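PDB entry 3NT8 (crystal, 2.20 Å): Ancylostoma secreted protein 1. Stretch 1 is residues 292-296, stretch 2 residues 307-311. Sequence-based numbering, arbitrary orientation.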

ATOM      1  N   VAL A 292       9.153  15.105 -12.527  1.00 28.73           N
ATOM      2  CA  VAL A 292       9.010  14.409 -13.781  1.00 28.52           C
ATOM      3  C   VAL A 292       9.152  12.854 -13.573  1.00 29.07           C
ATOM      4  O   VAL A 292      10.229  12.327 -13.233  1.00 28.89           O
ATOM      5  CB  VAL A 292      10.055  14.895 -14.856  1.00 28.86           C
ATOM      6  CG1 VAL A 292       9.730  14.271 -16.182  1.00 25.92           C
ATOM      7  CG2 VAL A 292      10.152  16.493 -14.959  1.00 27.45           C
ATOM      8  N   TYR A 293       8.063  12.141 -13.839  1.00 29.08           N
ATOM      9  CA  TYR A 293       8.037  10.696 -13.670  1.00 27.50           C
ATOM     10  C   TYR A 293       8.921   9.959 -14.692  1.00 26.83           C
ATOM     11  O   TYR A 293       8.461   9.504 -15.745  1.00 27.87           O
ATOM     12  CB  TYR A 293       6.595  10.185 -13.659  1.00 27.04           C
ATOM     13  CG  TYR A 293       6.578   8.706 -13.429  1.00 26.26           C
ATOM     14  CD1 TYR A 293       6.950   8.198 -12.181  1.00 23.66           C
ATOM     15  CD2 TYR A 293       6.226   7.819 -14.451  1.00 23.90           C
ATOM     16  CE1 TYR A 293       6.980   6.848 -11.936  1.00 23.96           C
ATOM     17  CE2 TYR A 293       6.230   6.464 -14.215  1.00 27.99           C
ATOM     18  CZ  TYR A 293       6.623   5.990 -12.938  1.00 24.02           C
ATOM     19  OH  TYR A 293       6.647   4.678 -12.675  1.00 27.82           O
ATOM     20  N   GLN A 294      10.210   9.855 -14.386  1.00 25.70           N
ATOM     21  CA  GLN A 294      11.118   9.144 -15.269  1.00 25.77           C
ATOM     22  C   GLN A 294      12.377   8.878 -14.468  1.00 24.97           C
ATOM     23  O   GLN A 294      12.523   9.374 -13.344  1.00 24.76           O
ATOM     24  CB  GLN A 294      11.417   9.961 -16.570  1.00 25.69           C
ATOM     25  CG  GLN A 294      11.816  11.422 -16.327  1.00 26.34           C
ATOM     26  CD  GLN A 294      12.386  12.162 -17.542  1.00 32.72           C
ATOM     27  OE1 GLN A 294      12.045  11.880 -18.696  1.00 35.60           O
ATOM     28  NE2 GLN A 294      13.240  13.140 -17.271  1.00 33.79           N
ATOM     29  N   HIS A 295      13.290   8.096 -15.020  1.00 25.33           N
ATOM     30  CA  HIS A 295      14.601   7.954 -14.372  1.00 26.45           C
ATOM     31  C   HIS A 295      15.408   9.210 -14.444  1.00 26.55           C
ATOM     32  O   HIS A 295      15.357   9.911 -15.464  1.00 28.75           O
ATOM     33  CB  HIS A 295      15.375   6.837 -14.994  1.00 26.81           C
ATOM     34  CG  HIS A 295      15.001   5.517 -14.421  1.00 28.51           C
ATOM     35  ND1 HIS A 295      15.342   5.157 -13.129  1.00 27.61           N
ATOM     36  CD2 HIS A 295      14.283   4.491 -14.932  1.00 27.37           C
ATOM     37  CE1 HIS A 295      14.871   3.952 -12.887  1.00 24.91           C
ATOM     38  NE2 HIS A 295      14.217   3.529 -13.958  1.00 27.52           N
ATOM     39  N   SER A 296      16.138   9.511 -13.378  1.00 25.01           N
ATOM     40  CA  SER A 296      17.242  10.430 -13.478  1.00 23.66           C
ATOM     41  C   SER A 296      18.359   9.861 -14.367  1.00 23.56           C
ATOM     42  O   SER A 296      18.526   8.633 -14.533  1.00 22.07           O
ATOM     43  CB  SER A 296      17.820  10.724 -12.109  1.00 24.42           C
ATOM     44  OG  SER A 296      18.275   9.520 -11.482  1.00 23.82           O
ATOM     45  N   ASN A 307      14.956   3.161  -8.362  1.00 13.63           N
ATOM     46  CA  ASN A 307      13.567   2.691  -8.535  1.00 14.76           C
ATOM     47  C   ASN A 307      12.573   3.838  -8.441  1.00 14.53           C
ATOM     48  O   ASN A 307      12.709   4.646  -7.573  1.00 12.64           O
ATOM     49  CB  ASN A 307      13.213   1.586  -7.540  1.00 14.33           C
ATOM     50  CG  ASN A 307      13.723   0.200  -7.973  1.00 15.92           C
ATOM     51  OD1 ASN A 307      14.052  -0.013  -9.124  1.00 16.94           O
ATOM     52  ND2 ASN A 307      13.763  -0.752  -7.029  1.00 15.66           N
ATOM     53  N   ILE A 308      11.615   3.939  -9.375  1.00 15.71           N
ATOM     54  CA  ILE A 308      10.632   5.017  -9.305  1.00 20.11           C
ATOM     55  C   ILE A 308       9.221   4.485  -9.154  1.00 20.74           C
ATOM     56  O   ILE A 308       8.914   3.349  -9.520  1.00 22.61           O
ATOM     57  CB  ILE A 308      10.677   6.005 -10.516  1.00 19.43           C
ATOM     58  CG1 ILE A 308      10.526   5.229 -11.828  1.00 21.17           C
ATOM     59  CG2 ILE A 308      11.955   6.812 -10.475  1.00 18.67           C
ATOM     60  CD1 ILE A 308      10.257   6.123 -13.035  1.00 28.73           C
ATOM     61  N   TYR A 309       8.366   5.328  -8.616  1.00 22.40           N
ATOM     62  CA  TYR A 309       6.961   4.989  -8.356  1.00 22.99           C
ATOM     63  C   TYR A 309       6.077   6.258  -8.424  1.00 24.30           C
ATOM     64  O   TYR A 309       6.477   7.298  -7.896  1.00 24.98           O
ATOM     65  CB  TYR A 309       6.865   4.420  -6.948  1.00 23.31           C
ATOM     66  CG  TYR A 309       5.493   4.453  -6.295  1.00 22.79           C
ATOM     67  CD1 TYR A 309       4.589   3.429  -6.492  1.00 23.04           C
ATOM     68  CD2 TYR A 309       5.141   5.498  -5.437  1.00 27.07           C
ATOM     69  CE1 TYR A 309       3.365   3.428  -5.900  1.00 26.67           C
ATOM     70  CE2 TYR A 309       3.904   5.540  -4.842  1.00 28.14           C
ATOM     71  CZ  TYR A 309       3.012   4.480  -5.067  1.00 31.90           C
ATOM     72  OH  TYR A 309       1.765   4.506  -4.450  1.00 35.61           O
ATOM     73  N   LYS A 310       4.866   6.160  -9.007  1.00 25.04           N
ATOM     74  CA  LYS A 310       3.870   7.205  -8.794  1.00 26.55           C
ATOM     75  C   LYS A 310       2.502   6.623  -8.498  1.00 26.50           C
ATOM     76  O   LYS A 310       2.201   5.478  -8.848  1.00 26.00           O
ATOM     77  CB  LYS A 310       3.806   8.193  -9.972  1.00 26.57           C
ATOM     78  CG  LYS A 310       3.142   7.609 -11.213  1.00 30.01           C
ATOM     79  CD  LYS A 310       2.848   8.699 -12.246  1.00 33.24           C
ATOM     80  CE  LYS A 310       2.041   8.119 -13.408  1.00 34.49           C
ATOM     81  NZ  LYS A 310       2.504   6.748 -13.791  1.00 37.06           N
ATOM     82  N   THR A 311       1.658   7.430  -7.870  1.00 26.65           N
ATOM     83  CA  THR A 311       0.249   7.070  -7.755  1.00 27.22           C
ATOM     84  C   THR A 311      -0.606   8.308  -7.969  1.00 27.21           C
ATOM     85  O   THR A 311      -0.278   9.365  -7.439  1.00 26.09           O
ATOM     86  CB  THR A 311      -0.076   6.435  -6.368  1.00 27.18           C
ATOM     87  OG1 THR A 311      -1.496   6.209  -6.237  1.00 30.02           O
ATOM     88  CG2 THR A 311       0.352   7.332  -5.284  1.00 24.74           C
TER
HETATM   89  O   HOH W   1       4.449   3.574 -10.517  1.00 10.35           O

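This is a side-chain contact centred on one aromatic ring: Tyr 293, from an irregular segment, lies between Ile 308 and Lys 310 of a β-strand, with no direct hydrogen bond joining the two stretches. The touching parts run antiparallel, 175° apart end to end, but the backbones stay too far apart for sheet pairing, with CA of Tyr 293 7.3 Å from CA of Lys 310 and CA of His 295 7.1 Å from CA of Ile 308. Strand alternation turns Ile 308 and Lys 310 toward the loop and Tyr 309 between them away, so two side chains of the strand take opposite faces of the ring. On one face, Ile 308 CD1 makes a CH-π contact, 3.9 Å from the Tyr 293 ring centroid and 3.5 Å from Tyr 293 CE1. The same methyl reaches the loop backbone, 3.8 Å from Gln 294 C. On the other face, Lys 310, with chi2 and chi3 both t, lays CG 4.0 Å from the Tyr 293 ring centroid, close to the ring normal, while its NZ, turned by an m chi4 and 4.2 Å from that centroid, sets positive charge against the π cloud as a cation-π pair. Water 1 adds a polar bridge, accepting from Lys 310 N at 3.0 Å and hydrogen-bonding Tyr 293 OH at 3.3 Å.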